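Local coordinates for protein LbaCas13a H328A (C2c2) (Lachnospiraceae bacterium NK4A179, PDB 5WLH) that binds a CRISPR guide RNA, here as pre-crRNA, and acts as an RNA-targeting, A-cleaving CRISPR-Cas13a nuclease, at residues G154-I162 against V218-L227; V173-I182 against L199-L209. All blocks are in the same frame, centred on the assembly; numbering follows the deposited sequence.

Contact 1 of 2, residues G154-I162 against V218-L227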
loop_
_atom_site.group_PDB
_atom_site.type_symbol
_atom_site.label_atom_id
_atom_site.label_comp_id
_atom_site.label_asym_id
_atom_site.label_seq_id
_atom_site.Cartn_x
_atom_site.Cartn_y
_atom_site.Cartn_z
ATOM N N GLY A 154 6.947 46.709 -29.248
ATOM C CA GLY A 154 5.522 46.911 -29.449
ATOM C C GLY A 154 4.750 45.609 -29.541
ATOM O O GLY A 154 3.605 45.519 -29.093
ATOM N N ILE A 155 5.366 44.575 -30.115
ATOM C CA ILE A 155 4.693 43.285 -30.211
ATOM C C ILE A 155 4.414 42.726 -28.821
ATOM O O ILE A 155 3.355 42.132 -28.575
ATOM C CB ILE A 155 5.530 42.304 -31.055
ATOM C CG1 ILE A 155 5.480 42.698 -32.534
ATOM C CG2 ILE A 155 4.987 40.878 -30.918
ATOM C CD1 ILE A 155 6.294 41.783 -33.425
ATOM N N ILE A 156 5.356 42.906 -27.892
ATOM C CA ILE A 156 5.162 42.405 -26.536
ATOM C C ILE A 156 4.819 43.557 -25.601
ATOM O O ILE A 156 5.277 43.598 -24.456
ATOM C CB ILE A 156 6.392 41.627 -26.045
ATOM C CG1 ILE A 156 7.668 42.463 -26.194
ATOM C CG2 ILE A 156 6.516 40.322 -26.819
ATOM C CD1 ILE A 156 8.733 42.116 -25.167
ATOM N N SER A 157 4.000 44.487 -26.080
ATOM C CA SER A 157 3.502 45.597 -25.282
ATOM C C SER A 157 2.087 45.315 -24.792
ATOM O O SER A 157 1.383 44.441 -25.306
ATOM C CB SER A 157 3.518 46.900 -26.091
ATOM O OG SER A 157 2.525 46.865 -27.107
ATOM N N GLU A 158 1.675 46.075 -23.777
ATOM C CA GLU A 158 0.294 45.992 -23.318
ATOM C C GLU A 158 -0.674 46.317 -24.446
ATOM O O GLU A 158 -1.715 45.666 -24.590
ATOM C CB GLU A 158 0.073 46.940 -22.145
ATOM C CG GLU A 158 -1.354 46.920 -21.631
ATOM C CD GLU A 158 -1.503 47.621 -20.293
ATOM O OE1 GLU A 158 -2.645 47.719 -19.786
ATOM O OE2 GLU A 158 -0.478 48.074 -19.759
ATOM N N THR A 159 -0.347 47.330 -25.248
ATOM C CA THR A 159 -1.227 47.716 -26.348
ATOM C C THR A 159 -1.484 46.536 -27.279
ATOM O O THR A 159 -2.638 46.221 -27.596
ATOM C CB THR A 159 -0.625 48.894 -27.120
ATOM O OG1 THR A 159 -0.509 50.037 -26.258
ATOM C CG2 THR A 159 -1.508 49.244 -28.311
ATOM N N ASN A 160 -0.420 45.850 -27.705
ATOM C CA ASN A 160 -0.603 44.721 -28.610
ATOM C C ASN A 160 -1.300 43.556 -27.918
ATOM O O ASN A 160 -2.134 42.875 -28.526
ATOM C CB ASN A 160 0.736 44.271 -29.182
ATOM C CG ASN A 160 0.565 43.360 -30.370
ATOM O OD1 ASN A 160 -0.327 43.570 -31.192
ATOM N ND2 ASN A 160 1.374 42.310 -30.438
ATOM N N PHE A 161 -0.978 43.306 -26.646
ATOM C CA PHE A 161 -1.685 42.254 -25.925
ATOM C C PHE A 161 -3.171 42.576 -25.810
ATOM O O PHE A 161 -4.023 41.698 -25.994
ATOM C CB PHE A 161 -1.054 42.052 -24.539
ATOM C CG PHE A 161 0.034 40.993 -24.501
ATOM C CD1 PHE A 161 1.150 41.088 -25.315
ATOM C CD2 PHE A 161 -0.061 39.913 -23.628
ATOM C CE1 PHE A 161 2.157 40.116 -25.272
ATOM C CE2 PHE A 161 0.934 38.945 -23.579
ATOM C CZ PHE A 161 2.042 39.047 -24.393
ATOM N N ILE A 162 -3.505 43.837 -25.521
ATOM C CA ILE A 162 -4.909 44.229 -25.432
ATOM C C ILE A 162 -5.597 44.022 -26.777
ATOM O O ILE A 162 -6.729 43.532 -26.846
ATOM C CB ILE A 162 -5.024 45.686 -24.941
ATOM C CG1 ILE A 162 -4.812 45.758 -23.425
ATOM C CG2 ILE A 162 -6.375 46.314 -25.353
ATOM C CD1 ILE A 162 -4.745 47.163 -22.870
ATOM N N VAL A 218 2.127 45.989 -15.708
ATOM C CA VAL A 218 1.671 44.947 -16.629
ATOM C C VAL A 218 2.843 44.382 -17.423
ATOM O O VAL A 218 2.969 43.160 -17.588
ATOM C CB VAL A 218 0.564 45.483 -17.554
ATOM C CG1 VAL A 218 0.400 44.553 -18.754
ATOM C CG2 VAL A 218 -0.742 45.594 -16.795
ATOM N N GLN A 219 3.728 45.253 -17.903
ATOM C CA GLN A 219 4.848 44.792 -18.718
ATOM C C GLN A 219 5.764 43.856 -17.931
ATOM O O GLN A 219 6.089 42.756 -18.387
ATOM C CB GLN A 219 5.640 45.987 -19.249
ATOM C CG GLN A 219 6.762 45.568 -20.177
ATOM C CD GLN A 219 6.224 45.054 -21.494
ATOM O OE1 GLN A 219 5.448 45.742 -22.169
ATOM N NE2 GLN A 219 6.588 43.826 -21.849
ATOM N N ARG A 220 6.201 44.281 -16.748
ATOM C CA ARG A 220 7.206 43.506 -16.026
ATOM C C ARG A 220 6.590 42.320 -15.291
ATOM O O ARG A 220 7.171 41.229 -15.268
ATOM C CB ARG A 220 7.952 44.408 -15.041
ATOM C CG ARG A 220 9.209 43.784 -14.466
ATOM C CD ARG A 220 10.393 43.907 -15.421
ATOM N NE ARG A 220 11.506 43.088 -14.964
ATOM C CZ ARG A 220 11.939 41.989 -15.576
ATOM N NH1 ARG A 220 11.352 41.568 -16.693
ATOM N NH2 ARG A 220 12.961 41.307 -15.071
ATOM N N ASP A 221 5.420 42.510 -14.694
ATOM C CA ASP A 221 4.839 41.496 -13.825
ATOM C C ASP A 221 4.045 40.447 -14.583
ATOM O O ASP A 221 3.972 39.297 -14.128
ATOM C CB ASP A 221 3.946 42.152 -12.772
ATOM C CG ASP A 221 4.754 42.839 -11.682
ATOM O OD1 ASP A 221 5.686 42.201 -11.156
ATOM O OD2 ASP A 221 4.472 44.011 -11.364
ATOM N N PHE A 222 3.455 40.796 -15.728
ATOM C CA PHE A 222 2.738 39.806 -16.519
ATOM C C PHE A 222 3.451 39.496 -17.831
ATOM O O PHE A 222 3.899 38.364 -18.037
ATOM C CB PHE A 222 1.296 40.235 -16.809
ATOM C CG PHE A 222 0.551 39.235 -17.651
ATOM C CD1 PHE A 222 0.266 37.974 -17.146
ATOM C CD2 PHE A 222 0.174 39.535 -18.951
ATOM C CE1 PHE A 222 -0.412 37.032 -17.918
ATOM C CE2 PHE A 222 -0.485 38.595 -19.723
ATOM C CZ PHE A 222 -0.783 37.346 -19.202
ATOM N N ILE A 223 3.579 40.479 -18.725
ATOM C CA ILE A 223 3.994 40.168 -20.093
ATOM C C ILE A 223 5.384 39.558 -20.103
ATOM O O ILE A 223 5.619 38.516 -20.730
ATOM C CB ILE A 223 3.940 41.426 -20.974
ATOM C CG1 ILE A 223 2.503 41.929 -21.087
ATOM C CG2 ILE A 223 4.526 41.105 -22.339
ATOM C CD1 ILE A 223 2.369 43.202 -21.939
ATOM N N ASP A 224 6.332 40.209 -19.421
ATOM C CA ASP A 224 7.697 39.708 -19.387
ATOM C C ASP A 224 7.745 38.315 -18.787
ATOM O O ASP A 224 8.521 37.469 -19.235
ATOM C CB ASP A 224 8.599 40.647 -18.589
ATOM C CG ASP A 224 8.941 41.932 -19.338
ATOM O OD1 ASP A 224 8.612 42.072 -20.539
ATOM O OD2 ASP A 224 9.531 42.816 -18.695
ATOM N N TYR A 225 6.927 38.067 -17.764
ATOM C CA TYR A 225 6.886 36.739 -17.170
ATOM C C TYR A 225 6.342 35.715 -18.153
ATOM O O TYR A 225 6.872 34.603 -18.249
ATOM C CB TYR A 225 6.050 36.737 -15.888
ATOM C CG TYR A 225 6.263 35.459 -15.117
ATOM C CD1 TYR A 225 7.307 35.347 -14.217
ATOM C CD2 TYR A 225 5.452 34.348 -15.334
ATOM C CE1 TYR A 225 7.539 34.166 -13.537
ATOM C CE2 TYR A 225 5.669 33.163 -14.651
ATOM C CZ TYR A 225 6.716 33.084 -13.753
ATOM O OH TYR A 225 6.948 31.917 -13.064
ATOM N N VAL A 226 5.269 36.062 -18.870
ATOM C CA VAL A 226 4.721 35.151 -19.878
ATOM C C VAL A 226 5.800 34.741 -20.870
ATOM O O VAL A 226 5.904 33.567 -21.250
ATOM C CB VAL A 226 3.513 35.797 -20.586
ATOM C CG1 VAL A 226 3.121 34.987 -21.831
ATOM C CG2 VAL A 226 2.347 35.868 -19.639
ATOM N N LEU A 227 6.630 35.692 -21.303
ATOM C CA LEU A 227 7.696 35.336 -22.236
ATOM C C LEU A 227 8.738 34.426 -21.585
ATOM O O LEU A 227 9.247 33.506 -22.231
ATOM C CB LEU A 227 8.362 36.588 -22.794
ATOM C CG LEU A 227 7.370 37.501 -23.523
ATOM C CD1 LEU A 227 7.770 38.954 -23.356
ATOM C CD2 LEU A 227 7.288 37.119 -24.974
HETATM O O HOH W 1 3.729 47.564 -22.233
#

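Contact 2 of 2, residues V173-I182 against L199-L209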
loop_
_atom_site.group_PDB
_atom_site.type_symbol
_atom_site.label_atom_id
_atom_site.label_comp_id
_atom_site.label_asym_id
_atom_site.label_seq_id
_atom_site.Cartn_x
_atom_site.Cartn_y
_atom_site.Cartn_z
ATOM N N VAL A 173 -17.646 42.217 -20.908
ATOM C CA VAL A 173 -17.219 41.413 -19.773
ATOM C C VAL A 173 -17.132 42.308 -18.548
ATOM O O VAL A 173 -16.851 43.510 -18.639
ATOM C CB VAL A 173 -15.878 40.695 -20.045
ATOM C CG1 VAL A 173 -15.867 40.093 -21.446
ATOM C CG2 VAL A 173 -14.709 41.633 -19.841
ATOM N N SER A 174 -17.400 41.721 -17.390
ATOM C CA SER A 174 -17.309 42.411 -16.114
ATOM C C SER A 174 -15.986 42.079 -15.440
ATOM O O SER A 174 -15.224 41.226 -15.896
ATOM C CB SER A 174 -18.477 42.015 -15.208
ATOM O OG SER A 174 -18.486 40.614 -14.984
ATOM N N GLU A 175 -15.720 42.766 -14.328
ATOM C CA GLU A 175 -14.589 42.383 -13.493
ATOM C C GLU A 175 -14.787 40.984 -12.921
ATOM O O GLU A 175 -13.832 40.203 -12.827
ATOM C CB GLU A 175 -14.386 43.397 -12.367
ATOM C CG GLU A 175 -13.076 43.222 -11.624
ATOM C CD GLU A 175 -13.063 43.884 -10.262
ATOM O OE1 GLU A 175 -12.878 45.115 -10.197
ATOM O OE2 GLU A 175 -13.226 43.170 -9.250
ATOM N N ASP A 176 -16.022 40.647 -12.538
ATOM C CA ASP A 176 -16.281 39.334 -11.954
ATOM C C ASP A 176 -16.058 38.223 -12.972
ATOM O O ASP A 176 -15.586 37.135 -12.619
ATOM C CB ASP A 176 -17.702 39.272 -11.394
ATOM C CG ASP A 176 -17.965 37.996 -10.606
ATOM O OD1 ASP A 176 -17.267 37.753 -9.596
ATOM O OD2 ASP A 176 -18.867 37.230 -11.004
ATOM N N ILE A 177 -16.399 38.471 -14.236
ATOM C CA ILE A 177 -16.057 37.523 -15.290
ATOM C C ILE A 177 -14.545 37.352 -15.373
ATOM O O ILE A 177 -14.036 36.231 -15.495
ATOM C CB ILE A 177 -16.646 37.987 -16.632
ATOM C CG1 ILE A 177 -18.171 37.834 -16.627
ATOM C CG2 ILE A 177 -16.019 37.218 -17.783
ATOM C CD1 ILE A 177 -18.866 38.685 -17.661
ATOM N N ILE A 178 -13.806 38.459 -15.294
ATOM C CA ILE A 178 -12.348 38.390 -15.328
ATOM C C ILE A 178 -11.826 37.617 -14.121
ATOM O O ILE A 178 -10.966 36.736 -14.247
ATOM C CB ILE A 178 -11.755 39.809 -15.403
ATOM C CG1 ILE A 178 -11.986 40.394 -16.800
ATOM C CG2 ILE A 178 -10.274 39.792 -15.040
ATOM C CD1 ILE A 178 -11.791 41.894 -16.899
ATOM N N ASP A 179 -12.356 37.925 -12.934
ATOM C CA ASP A 179 -11.935 37.216 -11.731
ATOM C C ASP A 179 -12.222 35.725 -11.837
ATOM O O ASP A 179 -11.403 34.898 -11.425
ATOM C CB ASP A 179 -12.624 37.806 -10.504
ATOM C CG ASP A 179 -11.969 39.082 -10.031
ATOM O OD1 ASP A 179 -10.939 39.464 -10.620
ATOM O OD2 ASP A 179 -12.472 39.694 -9.064
ATOM N N ARG A 180 -13.380 35.362 -12.392
ATOM C CA ARG A 180 -13.724 33.949 -12.520
ATOM C C ARG A 180 -12.827 33.250 -13.530
ATOM O O ARG A 180 -12.391 32.115 -13.299
ATOM C CB ARG A 180 -15.194 33.806 -12.915
ATOM C CG ARG A 180 -16.133 33.854 -11.724
ATOM C CD ARG A 180 -17.551 34.253 -12.110
ATOM N NE ARG A 180 -18.318 34.577 -10.912
ATOM C CZ ARG A 180 -19.002 33.684 -10.208
ATOM N NH1 ARG A 180 -19.032 32.417 -10.599
ATOM N NH2 ARG A 180 -19.659 34.057 -9.119
ATOM N N ILE A 181 -12.543 33.913 -14.653
ATOM C CA ILE A 181 -11.729 33.316 -15.707
ATOM C C ILE A 181 -10.307 33.080 -15.223
ATOM O O ILE A 181 -9.686 32.055 -15.540
ATOM C CB ILE A 181 -11.747 34.215 -16.954
ATOM C CG1 ILE A 181 -13.069 34.061 -17.701
ATOM C CG2 ILE A 181 -10.587 33.891 -17.863
ATOM C CD1 ILE A 181 -13.093 34.775 -19.018
ATOM N N ILE A 182 -9.759 34.033 -14.470
ATOM C CA ILE A 182 -8.392 33.899 -13.981
ATOM C C ILE A 182 -8.286 32.722 -13.021
ATOM O O ILE A 182 -7.411 31.862 -13.159
ATOM C CB ILE A 182 -7.938 35.213 -13.319
ATOM C CG1 ILE A 182 -7.711 36.279 -14.387
ATOM C CG2 ILE A 182 -6.692 34.985 -12.486
ATOM C CD1 ILE A 182 -7.342 37.642 -13.816
ATOM N N LEU A 199 -2.064 40.308 -14.949
ATOM C CA LEU A 199 -3.038 39.895 -15.950
ATOM C C LEU A 199 -4.381 40.569 -15.719
ATOM O O LEU A 199 -5.015 41.047 -16.666
ATOM C CB LEU A 199 -3.191 38.377 -15.917
ATOM C CG LEU A 199 -4.263 37.794 -16.824
ATOM C CD1 LEU A 199 -4.088 38.309 -18.257
ATOM C CD2 LEU A 199 -4.141 36.280 -16.770
ATOM N N LYS A 200 -4.833 40.609 -14.467
ATOM C CA LYS A 200 -6.095 41.277 -14.178
ATOM C C LYS A 200 -6.059 42.738 -14.614
ATOM O O LYS A 200 -7.008 43.234 -15.229
ATOM C CB LYS A 200 -6.421 41.181 -12.694
ATOM C CG LYS A 200 -7.601 42.070 -12.327
ATOM C CD LYS A 200 -8.407 41.518 -11.191
ATOM C CE LYS A 200 -9.721 42.280 -11.076
ATOM N NZ LYS A 200 -10.428 41.889 -9.837
ATOM N N LYS A 201 -4.967 43.433 -14.309
ATOM C CA LYS A 201 -4.834 44.836 -14.689
ATOM C C LYS A 201 -4.886 44.993 -16.199
ATOM O O LYS A 201 -5.557 45.891 -16.723
ATOM C CB LYS A 201 -3.520 45.386 -14.139
ATOM C CG LYS A 201 -3.200 46.835 -14.472
ATOM C CD LYS A 201 -2.197 47.381 -13.435
ATOM C CE LYS A 201 -1.781 48.823 -13.731
ATOM N NZ LYS A 201 -0.677 49.276 -12.816
ATOM N N LEU A 202 -4.193 44.104 -16.910
ATOM C CA LEU A 202 -4.224 44.107 -18.365
ATOM C C LEU A 202 -5.635 43.873 -18.893
ATOM O O LEU A 202 -6.080 44.567 -19.814
ATOM C CB LEU A 202 -3.273 43.033 -18.884
ATOM C CG LEU A 202 -3.363 42.644 -20.352
ATOM C CD1 LEU A 202 -2.868 43.773 -21.174
ATOM C CD2 LEU A 202 -2.515 41.402 -20.602
ATOM N N LEU A 203 -6.356 42.907 -18.321
ATOM C CA LEU A 203 -7.698 42.602 -18.814
ATOM C C LEU A 203 -8.675 43.730 -18.510
ATOM O O LEU A 203 -9.581 44.007 -19.304
ATOM C CB LEU A 203 -8.201 41.294 -18.206
ATOM C CG LEU A 203 -7.496 40.060 -18.767
ATOM C CD1 LEU A 203 -7.822 38.837 -17.919
ATOM C CD2 LEU A 203 -7.918 39.853 -20.217
ATOM N N MET A 204 -8.530 44.371 -17.349
ATOM C CA MET A 204 -9.399 45.508 -17.048
ATOM C C MET A 204 -9.131 46.668 -17.998
ATOM O O MET A 204 -10.074 47.330 -18.459
ATOM C CB MET A 204 -9.228 45.933 -15.589
ATOM C CG MET A 204 -9.699 44.872 -14.582
ATOM S SD MET A 204 -11.490 44.654 -14.460
ATOM C CE MET A 204 -11.948 46.104 -13.494
ATOM N N ASN A 205 -7.858 46.925 -18.308
ATOM C CA ASN A 205 -7.530 47.932 -19.308
ATOM C C ASN A 205 -8.045 47.524 -20.684
ATOM O O ASN A 205 -8.549 48.364 -21.441
ATOM C CB ASN A 205 -6.018 48.172 -19.352
ATOM C CG ASN A 205 -5.472 48.755 -18.042
ATOM O OD1 ASN A 205 -6.232 49.260 -17.214
ATOM N ND2 ASN A 205 -4.150 48.674 -17.852
ATOM N N ALA A 206 -7.926 46.236 -21.027
ATOM C CA ALA A 206 -8.381 45.780 -22.338
ATOM C C ALA A 206 -9.870 46.021 -22.523
ATOM O O ALA A 206 -10.319 46.386 -23.616
ATOM C CB ALA A 206 -8.068 44.297 -22.525
ATOM N N PHE A 207 -10.657 45.806 -21.475
ATOM C CA PHE A 207 -12.100 45.929 -21.573
ATOM C C PHE A 207 -12.610 47.261 -21.039
ATOM O O PHE A 207 -13.807 47.392 -20.759
ATOM C CB PHE A 207 -12.754 44.739 -20.878
ATOM C CG PHE A 207 -12.494 43.443 -21.595
ATOM C CD1 PHE A 207 -13.055 43.214 -22.844
ATOM C CD2 PHE A 207 -11.655 42.478 -21.056
ATOM C CE1 PHE A 207 -12.812 42.038 -23.525
ATOM C CE2 PHE A 207 -11.410 41.297 -21.734
ATOM C CZ PHE A 207 -11.991 41.079 -22.973
ATOM N N ASP A 208 -11.720 48.249 -20.924
ATOM C CA ASP A 208 -12.062 49.628 -20.560
ATOM C C ASP A 208 -12.884 49.696 -19.275
ATOM O O ASP A 208 -13.883 50.414 -19.184
ATOM C CB ASP A 208 -12.784 50.328 -21.713
ATOM C CG ASP A 208 -11.953 50.363 -22.978
ATOM O OD1 ASP A 208 -10.825 50.894 -22.925
ATOM O OD2 ASP A 208 -12.424 49.857 -24.022
ATOM N N LEU A 209 -12.449 48.933 -18.265
ATOM C CA LEU A 209 -13.073 48.945 -16.953
ATOM C C LEU A 209 -12.157 49.663 -15.978
ATOM O O LEU A 209 -10.955 49.368 -15.947
ATOM C CB LEU A 209 -13.356 47.513 -16.463
ATOM C CG LEU A 209 -14.222 46.656 -17.406
ATOM C CD1 LEU A 209 -14.380 45.230 -16.883
ATOM C CD2 LEU A 209 -15.599 47.304 -17.631
#

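Contact 1 of 2, residues G154-I162 against V218-L227
Gln219 reaches from helix 218-230 to the tight turn joining helices 146-155 and 158-166, where Ile156 leaves helical geometry and Ser157 N-caps the second helix. Bent at chi2 (71°), the glutamine turns its amide so that NE2 donates to Ile156 O at 2.9 Å, nearly along the C=O axis, with Ile156 O in the plane of the Gln219 amide. The same NE2 also donates to Asp224 OD1 from above the carboxylate plane, so two acceptors fix the amide's rotation. Tyr121 and Ser136 hold the carboxylate from outside. Deeper in, Ile223 and Phe161 run antiparallel alongside one another: Ile223 CG1 sits over the centre of one ring face, 4.1 Å from the centroid and 10° off its normal, while CG2 packs against Phe161 CZ. Phe222 meets the same ring obliquely. Ile156 crosses Leu227 at a slant, its CD1 3.8 Å from Leu227 CD1. At the other end, the extended Glu158 chain lies crosswise to Val218, with OE2 3.6 Å from Val218 CB, and its OE1 hydrogen-bonds Asn205 on helix 193-206. A water accepts from Glu158 N at 3.0 Å, and Ile223 CD1 lies 3.5 Å from that same Glu158 N.

Contact 2 of 2, residues V173-I182 against L199-L209
Val173 and Phe207 meet crosswise where helix 175-185 begins and helix 193-206 ends, and this is the tight part of the contact. Val173 CG2 lies over one face of the phenylalanine ring, offset toward its rim and 3.4 Å from Phe207 CG. A chi1 of -44° places that methyl between the valine's own backbone N and carbonyl carbon, from where it presses on the ring. Leu209 CD1 closes the end of this apolar layer, 3.5 Å from Val173 O. Further along, Ile178 directs CD1 between Leu203 CB and Met204 SD, the latter 3.7 Å away, and Ile182 CD1 rests across the base of Lys200.

The other flank is polar and partly exposed. Lys200 stretches along it with a slight bend at chi2, and its NZ forms a salt bridge with Asp179 OD1 at 2.6 Å, on the syn lone pair. A second salt bridge, with a weak hydrogen bond, runs from Lys200 NZ to Glu175 OE2 at 3.1 Å, so one ammonium is shared in a network by two carboxylates a helical turn apart. Glu175 also lays its CG against Met204 SD at 3.6 Å. With an alanine at Glu175, the ammonium would probably lose one of its two carboxylate partners here and the thioether part of its cover. Tyr211 touches both Lys200 and Met204 from the following loop.

The short helical segments cross at 144°, a roughly antiparallel helical hairpin. Its first helix starts with the Ser174 N-cap, and its second ends in a Schellman motif with Asp208 as C-prime residue, Leu209 N bonding to Met204 O.

How the contacts relate
The two contacts lie side by side in one helical region near the periphery of the chain, their centres 15 Å apart. Along the sequence, 154-162 comes first, then both segments of contact 2, then 218-227, so contact 1 brackets the hairpin of contact 2. Helix 193-206 is the shared element: it faces helix 175-185 in contact 2, while Leu202 and Leu199 on it pack against Glu158 of helix 158-166 and Phe222 of helix 218-230. Contact 1 comes within about 4 Å of the bound RNA at its nearest atom, contact 2 within about 13 Å. Tyr225 packs on an RNA phosphate, consistent with this helical region forming part of the RNA-binding surface.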